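Local coordinates for periplasmic binding protein/LacI transcriptional regulator (Mycobacterium smegmatis, PDB 6HYH) that binds beta-D-fucofuranose and probably serves as the solute-binding component of an ABC transporter for L-arabinofuranose, at residues S79-T84 / T103-D108; T117-D122 / V285-E290; A121-E126 / V258-L263; D157-R162 / F209-D214. All coordinates share one frame; numbering follows the deposited sequence.

Interaction 1: S79-T84 / T103-D108; sequences SPVVRT and TDRAVD. With GYE (beta-D-fucofuranose), chain K.
Arg105 divides one guanidinium group between protein and sugar: NH1 donates to the backbone O of Val81 at 2.8 Å, while NE and NH2 donate to beta-D-fucofuranose O5 (2.9 Å) and O4 (3.0 Å). The bond to Val81 is bent (N-H...O 133°) and lies somewhat out of both planes, whereas the one from NE to O5 is nearly straight. The side chain is extended, and with CG anti to its own carbonyl carbon (chi1 -69°) its aliphatic part runs past Pro80 O, bringing the flat head to the sugar edge-on. Asp104, which has a positive phi, sets its carboxylate beside the arginine. There OD2 accepts from sugar O5 at 2.9 Å and also pairs with Arg31, while OD1 is met by Ser79 OG, at a separation too short to be trusted in detail. Farther along, Pro80 suits its place because its ring is a compact apolar wedge: CG touches Val107 CG1 at 3.5 Å. The two loops are tied again where Asp108 N donates to Arg83 O (2.8 Å, 171°). The guanidinium of Arg83 turns instead to Asp157 of helix 157-170, forming a salt bridge across the cleft. Both segments follow parallel strands, 75-78 and 100-103, and form part of the sugar cleft wall in this type I periplasmic binding protein fold. Because O5 accepts an N-H from Arg105 and donates its O-H to Asp104, this hydroxyl is read as donor and acceptor at once, which probably fixes its rotation and makes recognition of the exocyclic arm depend on both charges.

Interaction 2: T117-D122 / V285-E290; sequences TFIGAD and VVTPDE. With ZN (zinc ion), chain D.
Ile119 and Val285 lie side by side on neighbouring parallel strands, pointing the same way, and Ile119 CG1 meets Val285 CG1 at 3.8 Å. Each is branched at CB, a shape at home in a buried sheet, and each sets CG1 anti to the backbone N (chi1 close to 180° in both), which lays those branches together. The backbones beside them are closely joined: Gly120 N donates to Val285 O at 3.0 Å, and Gly120 O accepts from Thr287 N at 2.9 Å. Val285 O also receives the CA hydrogen of Ile119, with Ile119 CA 3.2 Å away. Glycine, with nothing beyond CA, takes up little room beside Val286.

These strands belong to the sheet of the N-terminal lobe, and both run on as crossings into the other lobe, two of the three linkers that make the hinge of a type I periplasmic binding protein.

Toward the hinge the pairing loosens. Thr287 OG1 still touches Ala121 CB at 3.4 Å, but Asp289 OD1 comes no nearer to that methyl than 4.2 Å. Farther on, Glu290 has left the opposite segment altogether and gives OE2 to a zinc ion at 2.0 Å. Water, Glu259 and His314 of a neighbouring subunit complete that site; the histidine opens what looks like a C-terminal hexahistidine tag, and the metal is therefore probably incidental to sugar binding.

Interaction 3: A121-E126 / V258-L263; sequences ADFIEE and VECNPL. With ZN (zinc ion), chain N; ZN (zinc ion), chain D.
The two carboxylate oxygens of Glu126 have different neighbours: Glu126 OE1 forms a salt bridge with Arg162 NE, while Glu126 OE2 lies 3.2 Å from Cys260 SG. The setting is the interlobe hinge of the type I periplasmic binding fold, where 121-126 enters the C-terminal lobe and 258-263 leaves it. An acid is apt here because it balances the arginine that reaches the sugar. Asp289 also crowds OE2, and this would tend to favour a protonated form, against the pull of Arg162. Extended beyond CG, the glutamate crosses Val258, whose CG1 rests 4.1 Å from Glu126 CB.

Cys260 is small and polarisable enough to fill the angle between Ala121 and Phe123. Its sulfur touches Ala121 CB at 3.7 Å and approaches the Phe123 ring at its edge, 82° off the ring normal, a Cys sulfur-aromatic contact. One face of that ring is covered by Ala121 O, and the phenyl group also touches the sugar.

Asp122 caps the new helix, with OD1 accepting from Glu125 N. Two acids bind zinc: Glu125 with His317 and His319 of a neighbouring subunit, and Glu259, which holds its ion through OE1 and OE2. Just past the crossing an Asx turn shapes the chain: Asn261 OD1 takes the N-H of Leu263 N at 3.2 Å, within the carbonyl plane.

Interaction 4: D157-R162 / F209-D214; sequences DPAIDR and FAQNDD. With ZN (zinc ion), chain F; GYE (beta-D-fucofuranose), chain K.
Arg162 reaches from helix 157-170 past Gln211 to the bound sugar, and its polar contacts dominate. Its first torsion (chi1 -71°) sets CG beside the backbone N, and the extended chain then carries the head to the sugar, bringing NH1 and NH2 together onto O3 of beta-D-fucofuranose, at 2.8 Å and 2.7 Å, with O3 near the guanidinium plane. With NE engaged by Glu126, the head is probably held in rotation. From the other segment Asn212 ND2 donates to sugar O2 (3.1 Å, 169°) and also to Phe186 O, while its OD1 caps helix 213-226 at Met215 N. An amide suits this position because one group can donate to the ligand and accept from the helix.

Packing contacts fill in behind. Pro158 CB lies 4.0 Å above one face of the Arg162 guanidinium. Gln211 OE1 lies against Ala159, 3.1 Å from Ala159 CA, the small methyl allowing a close approach; this amide oxygen is satisfied by Gly152 N. Toward the strand, Phe209 CE2 comes near Arg162 O, and the ring stacks on Phe166.

Metal binding occupies another side of the helix, where Asp161 OD2 binds zinc at 2.3 Å beside Asp157.

Helix, strand end and helix N-terminus thus meet around the sugar's O2 and O3, and since O3 accepts two N-H groups from a cationic arginine, this lobe probably selects for a hydroxyl at that position.

Overall arrangement
Along the chain interaction 1 comes first, within the N-terminal lobe; interactions 2 and 3 both start around Ala121 and Asp122 and close much later, spanning interaction 4. Interactions 2 and 3, with centres about 7 Å apart, make up the hinge: strands 117-121 and 284-287 belong to the N-terminal sheet, strand 256-259 to the C-terminal one. Interaction 4, its centre about 10 Å from that of interaction 3, uses the C-terminal sheet and helix 157-170. Interactions 1 and 4, centres about 14 Å apart, lie on the two walls of the cleft, both bonded to the sugar and touching across it. The lobes are therefore closed on the ligand, consistent with the ligand-loaded state of such a transporter protein.

Interaction 1: S79-T84 / T103-D108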
loop_
_atom_site.group_PDB
_atom_site.type_symbol
_atom_site.label_atom_id
_atom_site.label_comp_id
_atom_site.label_asym_id
_atom_site.label_seq_id
_atom_site.Cartn_x
_atom_site.Cartn_y
_atom_site.Cartn_z
ATOM N N SER A 79 7.152 15.777 -0.393
ATOM C CA SER A 79 7.078 14.943 0.802
ATOM C C SER A 79 5.831 15.365 1.563
ATOM O O SER A 79 5.840 16.423 2.224
ATOM C CB SER A 79 8.345 15.128 1.628
ATOM O OG SER A 79 8.099 15.026 3.009
ATOM N N PRO A 80 4.749 14.541 1.540
ATOM C CA PRO A 80 3.441 15.028 2.011
ATOM C C PRO A 80 3.342 15.221 3.516
ATOM O O PRO A 80 3.365 14.233 4.271
ATOM C CB PRO A 80 2.482 13.938 1.532
ATOM C CG PRO A 80 3.318 12.733 1.439
ATOM C CD PRO A 80 4.630 13.216 0.908
ATOM N N VAL A 81 3.198 16.489 3.943
ATOM C CA VAL A 81 3.030 16.859 5.352
ATOM C C VAL A 81 2.217 15.806 6.077
ATOM O O VAL A 81 2.590 15.341 7.159
ATOM C CB VAL A 81 2.314 18.214 5.521
ATOM C CG1 VAL A 81 2.615 18.804 6.850
ATOM C CG2 VAL A 81 2.680 19.143 4.417
ATOM N N VAL A 82 1.105 15.410 5.465
ATOM C CA VAL A 82 0.164 14.458 6.034
ATOM C C VAL A 82 -0.316 13.557 4.911
ATOM O O VAL A 82 -0.128 13.836 3.726
ATOM C CB VAL A 82 -1.056 15.173 6.669
ATOM C CG1 VAL A 82 -0.629 16.363 7.495
ATOM C CG2 VAL A 82 -2.013 15.635 5.558
ATOM N N ARG A 83 -0.952 12.463 5.288
ATOM C CA ARG A 83 -1.263 11.497 4.254
ATOM C C ARG A 83 -2.406 11.986 3.375
ATOM O O ARG A 83 -2.441 11.679 2.179
ATOM C CB ARG A 83 -1.598 10.156 4.883
ATOM C CG ARG A 83 -0.444 9.418 5.491
ATOM C CD ARG A 83 -1.047 8.152 6.054
ATOM N NE ARG A 83 -0.097 7.272 6.717
ATOM C CZ ARG A 83 -0.466 6.392 7.641
ATOM N NH1 ARG A 83 -1.751 6.324 7.978
ATOM N NH2 ARG A 83 0.429 5.599 8.234
ATOM N N THR A 84 -3.314 12.778 3.940
ATOM C CA THR A 84 -4.619 13.069 3.360
ATOM C C THR A 84 -4.684 14.370 2.578
ATOM O O THR A 84 -4.061 15.371 2.954
ATOM C CB THR A 84 -5.651 13.185 4.471
ATOM O OG1 THR A 84 -5.773 11.923 5.132
ATOM C CG2 THR A 84 -6.989 13.645 3.916
ATOM N N THR A 103 8.687 11.268 -1.758
ATOM C CA THR A 103 9.864 11.157 -0.909
ATOM C C THR A 103 9.436 11.210 0.560
ATOM O O THR A 103 8.532 11.984 0.924
ATOM C CB THR A 103 10.885 12.265 -1.225
ATOM O OG1 THR A 103 10.310 13.542 -0.920
ATOM C CG2 THR A 103 11.263 12.243 -2.671
ATOM N N ASP A 104 10.027 10.298 1.359
ATOM C CA ASP A 104 10.020 10.136 2.824
ATOM C C ASP A 104 8.622 9.839 3.371
ATOM O O ASP A 104 8.451 8.809 4.026
ATOM C CB ASP A 104 10.724 11.285 3.595
ATOM C CG ASP A 104 9.816 12.422 3.992
ATOM O OD1 ASP A 104 8.838 12.688 3.267
ATOM O OD2 ASP A 104 10.054 13.023 5.074
ATOM N N ARG A 105 7.609 10.665 3.092
ATOM C CA ARG A 105 6.284 10.500 3.693
ATOM C C ARG A 105 5.279 9.984 2.661
ATOM O O ARG A 105 5.321 10.370 1.490
ATOM C CB ARG A 105 5.780 11.823 4.290
ATOM C CG ARG A 105 6.553 12.270 5.508
ATOM C CD ARG A 105 5.860 13.396 6.252
ATOM N NE ARG A 105 6.742 13.947 7.289
ATOM C CZ ARG A 105 6.450 14.993 8.061
ATOM N NH1 ARG A 105 5.293 15.620 7.933
ATOM N NH2 ARG A 105 7.314 15.420 8.972
ATOM N N ALA A 106 4.361 9.123 3.099
ATOM C CA ALA A 106 3.372 8.555 2.192
ATOM C C ALA A 106 2.155 9.470 2.026
ATOM O O ALA A 106 1.903 10.372 2.832
ATOM C CB ALA A 106 2.913 7.189 2.693
ATOM N N VAL A 107 1.402 9.221 0.948
ATOM C CA VAL A 107 0.086 9.823 0.724
ATOM C C VAL A 107 -0.946 8.714 0.824
ATOM O O VAL A 107 -0.654 7.556 0.511
ATOM C CB VAL A 107 -0.056 10.512 -0.654
ATOM C CG1 VAL A 107 1.114 11.444 -0.936
ATOM C CG2 VAL A 107 -0.214 9.469 -1.754
ATOM N N ASP A 108 -2.153 9.056 1.258
ATOM C CA ASP A 108 -3.235 8.076 1.358
ATOM C C ASP A 108 -4.237 8.434 0.271
ATOM O O ASP A 108 -5.187 9.197 0.488
ATOM C CB ASP A 108 -3.865 8.011 2.735
ATOM C CG ASP A 108 -4.173 6.580 3.146
ATOM O OD1 ASP A 108 -4.813 5.859 2.340
ATOM O OD2 ASP A 108 -3.711 6.158 4.232
HETATM O O3 GYE K . 11.522 11.948 11.531
HETATM C C2 GYE K . 11.214 14.402 11.510
HETATM C C1 GYE K . 10.734 15.348 10.410
HETATM O O5 GYE K . 9.199 12.580 7.774
HETATM C C6 GYE K . 10.704 10.876 8.723
HETATM O O4 GYE K . 10.085 14.500 9.454
HETATM C C5 GYE K . 10.426 12.348 8.483
HETATM C C4 GYE K . 10.292 13.118 9.779
HETATM C C3 GYE K . 11.489 13.120 10.721
HETATM O O1 GYE K . 9.845 16.339 10.845
HETATM O O2 GYE K . 12.407 14.814 12.163
#

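Interaction 2: T117-D122 / V285-E290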
loop_
_atom_site.group_PDB
_atom_site.type_symbol
_atom_site.label_atom_id
_atom_site.label_comp_id
_atom_site.label_asym_id
_atom_site.label_seq_id
_atom_site.Cartn_x
_atom_site.Cartn_y
_atom_site.Cartn_z
ATOM N N THR A 117 7.043 6.392 -8.002
ATOM C CA THR A 117 7.855 5.638 -7.057
ATOM C C THR A 117 7.891 6.433 -5.766
ATOM O O THR A 117 7.584 7.629 -5.747
ATOM C CB THR A 117 9.293 5.381 -7.566
ATOM O OG1 THR A 117 9.973 4.477 -6.683
ATOM C CG2 THR A 117 10.094 6.657 -7.582
ATOM N N PHE A 118 8.251 5.742 -4.683
ATOM C CA PHE A 118 8.246 6.329 -3.349
ATOM C C PHE A 118 9.503 5.881 -2.614
ATOM O O PHE A 118 9.691 4.686 -2.358
ATOM C CB PHE A 118 6.975 5.930 -2.599
ATOM C CG PHE A 118 6.923 6.433 -1.204
ATOM C CD1 PHE A 118 7.459 7.670 -0.885
ATOM C CD2 PHE A 118 6.327 5.677 -0.205
ATOM C CE1 PHE A 118 7.422 8.139 0.421
ATOM C CE2 PHE A 118 6.273 6.129 1.089
ATOM C CZ PHE A 118 6.817 7.368 1.417
ATOM N N ILE A 119 10.360 6.845 -2.273
ATOM C CA ILE A 119 11.669 6.583 -1.684
ATOM C C ILE A 119 11.655 7.149 -0.280
ATOM O O ILE A 119 11.555 8.371 -0.093
ATOM C CB ILE A 119 12.827 7.183 -2.492
ATOM C CG1 ILE A 119 14.155 6.823 -1.802
ATOM C CG2 ILE A 119 12.667 8.699 -2.634
ATOM C CD1 ILE A 119 15.413 7.156 -2.612
ATOM N N GLY A 120 11.766 6.266 0.702
ATOM C CA GLY A 120 11.680 6.699 2.082
ATOM C C GLY A 120 12.139 5.567 2.965
ATOM O O GLY A 120 12.592 4.524 2.484
ATOM N N ALA A 121 12.044 5.807 4.271
ATOM C CA ALA A 121 12.427 4.865 5.311
ATOM C C ALA A 121 11.211 4.043 5.723
ATOM O O ALA A 121 10.071 4.361 5.369
ATOM C CB ALA A 121 13.000 5.618 6.512
ATOM N N ASP A 122 11.452 2.976 6.493
ATOM C CA ASP A 122 10.356 2.151 7.010
ATOM C C ASP A 122 10.052 2.592 8.432
ATOM O O ASP A 122 10.577 2.035 9.398
ATOM C CB ASP A 122 10.702 0.668 6.956
ATOM C CG ASP A 122 9.571 -0.211 7.491
ATOM O OD1 ASP A 122 8.609 0.362 8.081
ATOM O OD2 ASP A 122 9.633 -1.460 7.289
ATOM N N VAL A 285 11.400 2.408 -2.908
ATOM C CA VAL A 285 12.809 2.370 -2.546
ATOM C C VAL A 285 12.887 2.644 -1.057
ATOM O O VAL A 285 12.430 3.700 -0.600
ATOM C CB VAL A 285 13.614 3.402 -3.339
ATOM C CG1 VAL A 285 15.071 3.344 -2.958
ATOM C CG2 VAL A 285 13.414 3.151 -4.803
ATOM N N VAL A 286 13.425 1.690 -0.298
ATOM C CA VAL A 286 13.480 1.773 1.157
ATOM C C VAL A 286 14.916 2.068 1.573
ATOM O O VAL A 286 15.851 1.387 1.120
ATOM C CB VAL A 286 12.993 0.476 1.821
ATOM C CG1 VAL A 286 12.943 0.680 3.296
ATOM C CG2 VAL A 286 11.621 0.051 1.283
ATOM N N THR A 287 15.099 3.109 2.412
ATOM C CA THR A 287 16.387 3.571 2.922
ATOM C C THR A 287 16.716 2.867 4.237
ATOM O O THR A 287 15.831 2.712 5.091
ATOM C CB THR A 287 16.373 5.077 3.127
ATOM O OG1 THR A 287 15.532 5.417 4.243
ATOM C CG2 THR A 287 15.837 5.745 1.881
ATOM N N PRO A 288 17.969 2.423 4.418
ATOM C CA PRO A 288 18.303 1.551 5.558
ATOM C C PRO A 288 18.314 2.326 6.849
ATOM O O PRO A 288 18.360 3.564 6.874
ATOM C CB PRO A 288 19.706 1.020 5.247
ATOM C CG PRO A 288 19.957 1.429 3.815
ATOM C CD PRO A 288 19.149 2.676 3.578
ATOM N N ASP A 289 18.298 1.555 7.932
ATOM C CA ASP A 289 18.359 2.087 9.274
ATOM C C ASP A 289 19.283 1.231 10.124
ATOM O O ASP A 289 19.494 0.047 9.871
ATOM C CB ASP A 289 16.950 2.146 9.901
ATOM C CG ASP A 289 15.964 3.045 9.102
ATOM O OD1 ASP A 289 16.388 4.045 8.440
ATOM O OD2 ASP A 289 14.748 2.749 9.150
ATOM N N GLU A 290 19.835 1.863 11.144
ATOM C CA GLU A 290 20.586 1.203 12.201
ATOM C C GLU A 290 20.247 1.915 13.500
ATOM O O GLU A 290 19.686 3.019 13.486
ATOM C CB GLU A 290 22.086 1.262 11.948
ATOM C CG GLU A 290 22.557 2.671 11.566
ATOM C CD GLU A 290 24.039 2.836 11.752
ATOM O OE1 GLU A 290 24.613 2.116 12.614
ATOM O OE2 GLU A 290 24.627 3.672 11.037
HETATM ZN ZN ZN D . 23.970 4.542 9.353
HETATM O O HOH W 1 25.323 6.107 8.557
#

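Interaction 3: A121-E126 / V258-L263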
loop_
_atom_site.group_PDB
_atom_site.type_symbol
_atom_site.label_atom_id
_atom_site.label_comp_id
_atom_site.label_asym_id
_atom_site.label_seq_id
_atom_site.Cartn_x
_atom_site.Cartn_y
_atom_site.Cartn_z
ATOM N N ALA A 121 12.044 5.807 4.271
ATOM C CA ALA A 121 12.427 4.865 5.311
ATOM C C ALA A 121 11.211 4.043 5.723
ATOM O O ALA A 121 10.071 4.361 5.369
ATOM C CB ALA A 121 13.000 5.618 6.512
ATOM N N ASP A 122 11.452 2.976 6.493
ATOM C CA ASP A 122 10.356 2.151 7.010
ATOM C C ASP A 122 10.052 2.592 8.432
ATOM O O ASP A 122 10.577 2.035 9.398
ATOM C CB ASP A 122 10.702 0.668 6.956
ATOM C CG ASP A 122 9.571 -0.211 7.491
ATOM O OD1 ASP A 122 8.609 0.362 8.081
ATOM O OD2 ASP A 122 9.633 -1.460 7.289
ATOM N N PHE A 123 9.113 3.543 8.555
ATOM C CA PHE A 123 8.809 4.175 9.841
ATOM C C PHE A 123 8.250 3.194 10.866
ATOM O O PHE A 123 8.529 3.317 12.075
ATOM C CB PHE A 123 7.809 5.286 9.616
ATOM C CG PHE A 123 8.274 6.298 8.649
ATOM C CD1 PHE A 123 9.515 6.888 8.817
ATOM C CD2 PHE A 123 7.470 6.688 7.595
ATOM C CE1 PHE A 123 9.966 7.841 7.941
ATOM C CE2 PHE A 123 7.895 7.640 6.713
ATOM C CZ PHE A 123 9.159 8.228 6.885
ATOM N N ILE A 124 7.402 2.257 10.427
ATOM C CA ILE A 124 6.860 1.287 11.377
ATOM C C ILE A 124 7.998 0.579 12.088
ATOM O O ILE A 124 7.994 0.443 13.316
ATOM C CB ILE A 124 5.940 0.269 10.683
ATOM C CG1 ILE A 124 4.740 0.948 10.047
ATOM C CG2 ILE A 124 5.525 -0.799 11.681
ATOM C CD1 ILE A 124 4.006 -0.000 9.132
ATOM N N GLU A 125 9.003 0.139 11.322
ATOM C CA GLU A 125 10.076 -0.660 11.896
ATOM C C GLU A 125 10.971 0.174 12.792
ATOM O O GLU A 125 11.517 -0.352 13.772
ATOM C CB GLU A 125 10.904 -1.300 10.785
ATOM C CG GLU A 125 12.203 -1.945 11.256
ATOM C CD GLU A 125 12.008 -3.273 11.950
ATOM O OE1 GLU A 125 10.844 -3.611 12.229
ATOM O OE2 GLU A 125 13.019 -3.989 12.160
ATOM N N GLU A 126 11.107 1.474 12.502
ATOM C CA GLU A 126 11.827 2.356 13.418
ATOM C C GLU A 126 11.129 2.382 14.772
ATOM O O GLU A 126 11.766 2.196 15.829
ATOM C CB GLU A 126 11.940 3.768 12.831
ATOM C CG GLU A 126 12.732 3.892 11.524
ATOM C CD GLU A 126 12.576 5.298 10.872
ATOM O OE1 GLU A 126 11.795 6.123 11.423
ATOM O OE2 GLU A 126 13.225 5.580 9.821
ATOM N N VAL A 258 17.377 5.428 16.948
ATOM C CA VAL A 258 17.232 4.676 15.707
ATOM C C VAL A 258 17.448 5.652 14.550
ATOM O O VAL A 258 16.933 6.774 14.593
ATOM C CB VAL A 258 15.854 4.012 15.618
ATOM C CG1 VAL A 258 15.758 3.218 14.323
ATOM C CG2 VAL A 258 15.616 3.101 16.825
ATOM N N GLU A 259 18.261 5.260 13.555
ATOM C CA GLU A 259 18.615 6.149 12.454
ATOM C C GLU A 259 17.451 6.295 11.475
ATOM O O GLU A 259 16.804 5.309 11.099
ATOM C CB GLU A 259 19.835 5.594 11.704
ATOM C CG GLU A 259 20.728 6.638 11.001
ATOM C CD GLU A 259 21.955 6.008 10.339
ATOM O OE1 GLU A 259 21.824 5.026 9.562
ATOM O OE2 GLU A 259 23.075 6.470 10.645
ATOM N N CYS A 260 17.226 7.515 11.001
ATOM C CA CYS A 260 16.428 7.725 9.805
ATOM C C CYS A 260 17.247 8.606 8.877
ATOM O O CYS A 260 17.758 9.652 9.291
ATOM C CB CYS A 260 15.084 8.402 10.117
ATOM S SG CYS A 260 13.961 8.467 8.657
ATOM N N ASN A 261 17.405 8.173 7.641
ATOM C CA ASN A 261 18.508 8.663 6.825
ATOM C C ASN A 261 18.010 9.805 5.959
ATOM O O ASN A 261 17.266 9.571 4.980
ATOM C CB ASN A 261 19.061 7.528 5.962
ATOM C CG ASN A 261 20.413 7.850 5.388
ATOM O OD1 ASN A 261 20.656 8.985 4.895
ATOM N ND2 ASN A 261 21.322 6.863 5.437
ATOM N N PRO A 262 18.413 11.054 6.231
ATOM C CA PRO A 262 17.848 12.177 5.482
ATOM C C PRO A 262 18.401 12.345 4.081
ATOM O O PRO A 262 17.776 13.069 3.295
ATOM C CB PRO A 262 18.216 13.392 6.353
ATOM C CG PRO A 262 19.473 12.965 7.102
ATOM C CD PRO A 262 19.184 11.491 7.410
ATOM N N LEU A 263 19.505 11.684 3.710
ATOM C CA LEU A 263 20.228 12.017 2.474
ATOM C C LEU A 263 19.654 11.313 1.226
ATOM O O LEU A 263 20.340 10.568 0.494
ATOM C CB LEU A 263 21.708 11.721 2.679
ATOM C CG LEU A 263 22.235 12.411 3.962
ATOM C CD1 LEU A 263 23.704 12.107 4.335
ATOM C CD2 LEU A 263 22.014 13.929 3.889
HETATM ZN ZN ZN N . 12.802 -5.351 13.676
HETATM ZN ZN ZN D . 23.970 4.542 9.353
HETATM O O HOH W 1 25.323 6.107 8.557
HETATM O O HOH W 2 12.823 -4.920 15.834
#

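Interaction 4: D157-R162 / F209-D214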
loop_
_atom_site.group_PDB
_atom_site.type_symbol
_atom_site.label_atom_id
_atom_site.label_comp_id
_atom_site.label_asym_id
_atom_site.label_seq_id
_atom_site.Cartn_x
_atom_site.Cartn_y
_atom_site.Cartn_z
ATOM N N ASP A 157 2.672 10.584 7.887
ATOM C CA ASP A 157 3.023 9.176 7.770
ATOM C C ASP A 157 3.914 8.728 8.930
ATOM O O ASP A 157 3.548 7.811 9.682
ATOM C CB ASP A 157 3.713 8.937 6.436
ATOM C CG ASP A 157 3.774 7.465 6.063
ATOM O OD1 ASP A 157 2.741 6.779 6.272
ATOM O OD2 ASP A 157 4.828 7.005 5.534
ATOM N N PRO A 158 5.081 9.361 9.125
ATOM C CA PRO A 158 6.019 8.855 10.153
ATOM C C PRO A 158 5.446 8.795 11.564
ATOM O O PRO A 158 5.721 7.834 12.300
ATOM C CB PRO A 158 7.203 9.844 10.068
ATOM C CG PRO A 158 6.702 11.036 9.216
ATOM C CD PRO A 158 5.682 10.425 8.289
ATOM N N ALA A 159 4.671 9.806 11.981
ATOM C CA ALA A 159 4.099 9.787 13.327
ATOM C C ALA A 159 3.175 8.590 13.516
ATOM O O ALA A 159 3.312 7.830 14.488
ATOM C CB ALA A 159 3.350 11.084 13.592
ATOM N N ILE A 160 2.253 8.386 12.570
ATOM C CA ILE A 160 1.277 7.298 12.668
ATOM C C ILE A 160 1.983 5.946 12.683
ATOM O O ILE A 160 1.698 5.070 13.522
ATOM C CB ILE A 160 0.263 7.408 11.513
ATOM C CG1 ILE A 160 -0.588 8.673 11.671
ATOM C CG2 ILE A 160 -0.596 6.175 11.428
ATOM C CD1 ILE A 160 -1.213 9.162 10.403
ATOM N N ASP A 161 2.930 5.761 11.755
ATOM C CA ASP A 161 3.651 4.496 11.674
ATOM C C ASP A 161 4.522 4.268 12.900
ATOM O O ASP A 161 4.585 3.153 13.422
ATOM C CB ASP A 161 4.506 4.470 10.412
ATOM C CG ASP A 161 3.695 4.139 9.184
ATOM O OD1 ASP A 161 2.826 3.251 9.303
ATOM O OD2 ASP A 161 3.897 4.765 8.111
ATOM N N ARG A 162 5.222 5.303 13.363
ATOM C CA ARG A 162 6.121 5.106 14.489
ATOM C C ARG A 162 5.339 4.768 15.746
ATOM O O ARG A 162 5.731 3.853 16.487
ATOM C CB ARG A 162 6.981 6.353 14.686
ATOM C CG ARG A 162 8.011 6.541 13.597
ATOM C CD ARG A 162 8.976 7.691 13.891
ATOM N NE ARG A 162 9.873 7.923 12.758
ATOM C CZ ARG A 162 10.380 9.116 12.443
ATOM N NH1 ARG A 162 10.080 10.197 13.168
ATOM N NH2 ARG A 162 11.177 9.241 11.394
ATOM N N PHE A 209 9.604 8.128 24.846
ATOM C CA PHE A 209 9.794 7.725 23.465
ATOM C C PHE A 209 9.526 8.950 22.606
ATOM O O PHE A 209 8.377 9.413 22.528
ATOM C CB PHE A 209 8.868 6.584 23.078
ATOM C CG PHE A 209 8.801 6.372 21.598
ATOM C CD1 PHE A 209 9.966 6.441 20.832
ATOM C CD2 PHE A 209 7.586 6.133 20.958
ATOM C CE1 PHE A 209 9.928 6.250 19.451
ATOM C CE2 PHE A 209 7.536 5.945 19.580
ATOM C CZ PHE A 209 8.724 6.003 18.824
ATOM N N ALA A 210 10.576 9.467 21.960
ATOM C CA ALA A 210 10.496 10.695 21.181
ATOM C C ALA A 210 10.479 10.342 19.690
ATOM O O ALA A 210 11.508 9.922 19.118
ATOM C CB ALA A 210 11.661 11.620 21.523
ATOM N N GLN A 211 9.328 10.603 19.048
ATOM C CA GLN A 211 9.128 10.167 17.668
ATOM C C GLN A 211 10.109 10.816 16.717
ATOM O O GLN A 211 10.376 10.253 15.643
ATOM C CB GLN A 211 7.688 10.425 17.209
ATOM C CG GLN A 211 6.689 9.475 17.854
ATOM C CD GLN A 211 5.386 9.491 17.148
ATOM O OE1 GLN A 211 5.233 10.178 16.137
ATOM N NE2 GLN A 211 4.424 8.727 17.658
ATOM N N ASN A 212 10.629 11.995 17.052
ATOM C CA ASN A 212 11.828 12.475 16.398
ATOM C C ASN A 212 12.736 13.013 17.484
ATOM O O ASN A 212 12.258 13.464 18.534
ATOM C CB ASN A 212 11.531 13.499 15.276
ATOM C CG ASN A 212 11.270 14.917 15.774
ATOM O OD1 ASN A 212 10.895 15.156 16.923
ATOM N ND2 ASN A 212 11.494 15.887 14.876
ATOM N N ASP A 213 14.054 12.902 17.278
ATOM C CA ASP A 213 14.872 13.213 18.434
ATOM C C ASP A 213 14.954 14.709 18.694
ATOM O O ASP A 213 15.423 15.109 19.763
ATOM C CB ASP A 213 16.243 12.507 18.341
ATOM C CG ASP A 213 17.034 12.852 17.118
ATOM O OD1 ASP A 213 16.849 13.992 16.641
ATOM O OD2 ASP A 213 17.844 11.989 16.659
ATOM N N ASP A 214 14.415 15.544 17.807
ATOM C CA ASP A 214 14.241 16.954 18.152
ATOM C C ASP A 214 13.286 17.121 19.333
ATOM O O ASP A 214 13.571 17.858 20.295
ATOM C CB ASP A 214 13.736 17.710 16.931
ATOM C CG ASP A 214 14.864 18.205 16.064
ATOM O OD1 ASP A 214 15.615 19.085 16.525
ATOM O OD2 ASP A 214 15.027 17.681 14.939
HETATM ZN ZN ZN F . 3.522 4.078 5.903
HETATM O O3 GYE K . 11.522 11.948 11.531
HETATM C C2 GYE K . 11.214 14.402 11.510
HETATM C C1 GYE K . 10.734 15.348 10.410
HETATM O O5 GYE K . 9.199 12.580 7.774
HETATM C C6 GYE K . 10.704 10.876 8.723
HETATM O O4 GYE K . 10.085 14.500 9.454
HETATM C C5 GYE K . 10.426 12.348 8.483
HETATM C C4 GYE K . 10.292 13.118 9.779
HETATM C C3 GYE K . 11.489 13.120 10.721
HETATM O O1 GYE K . 9.845 16.339 10.845
HETATM O O2 GYE K . 12.407 14.814 12.163
#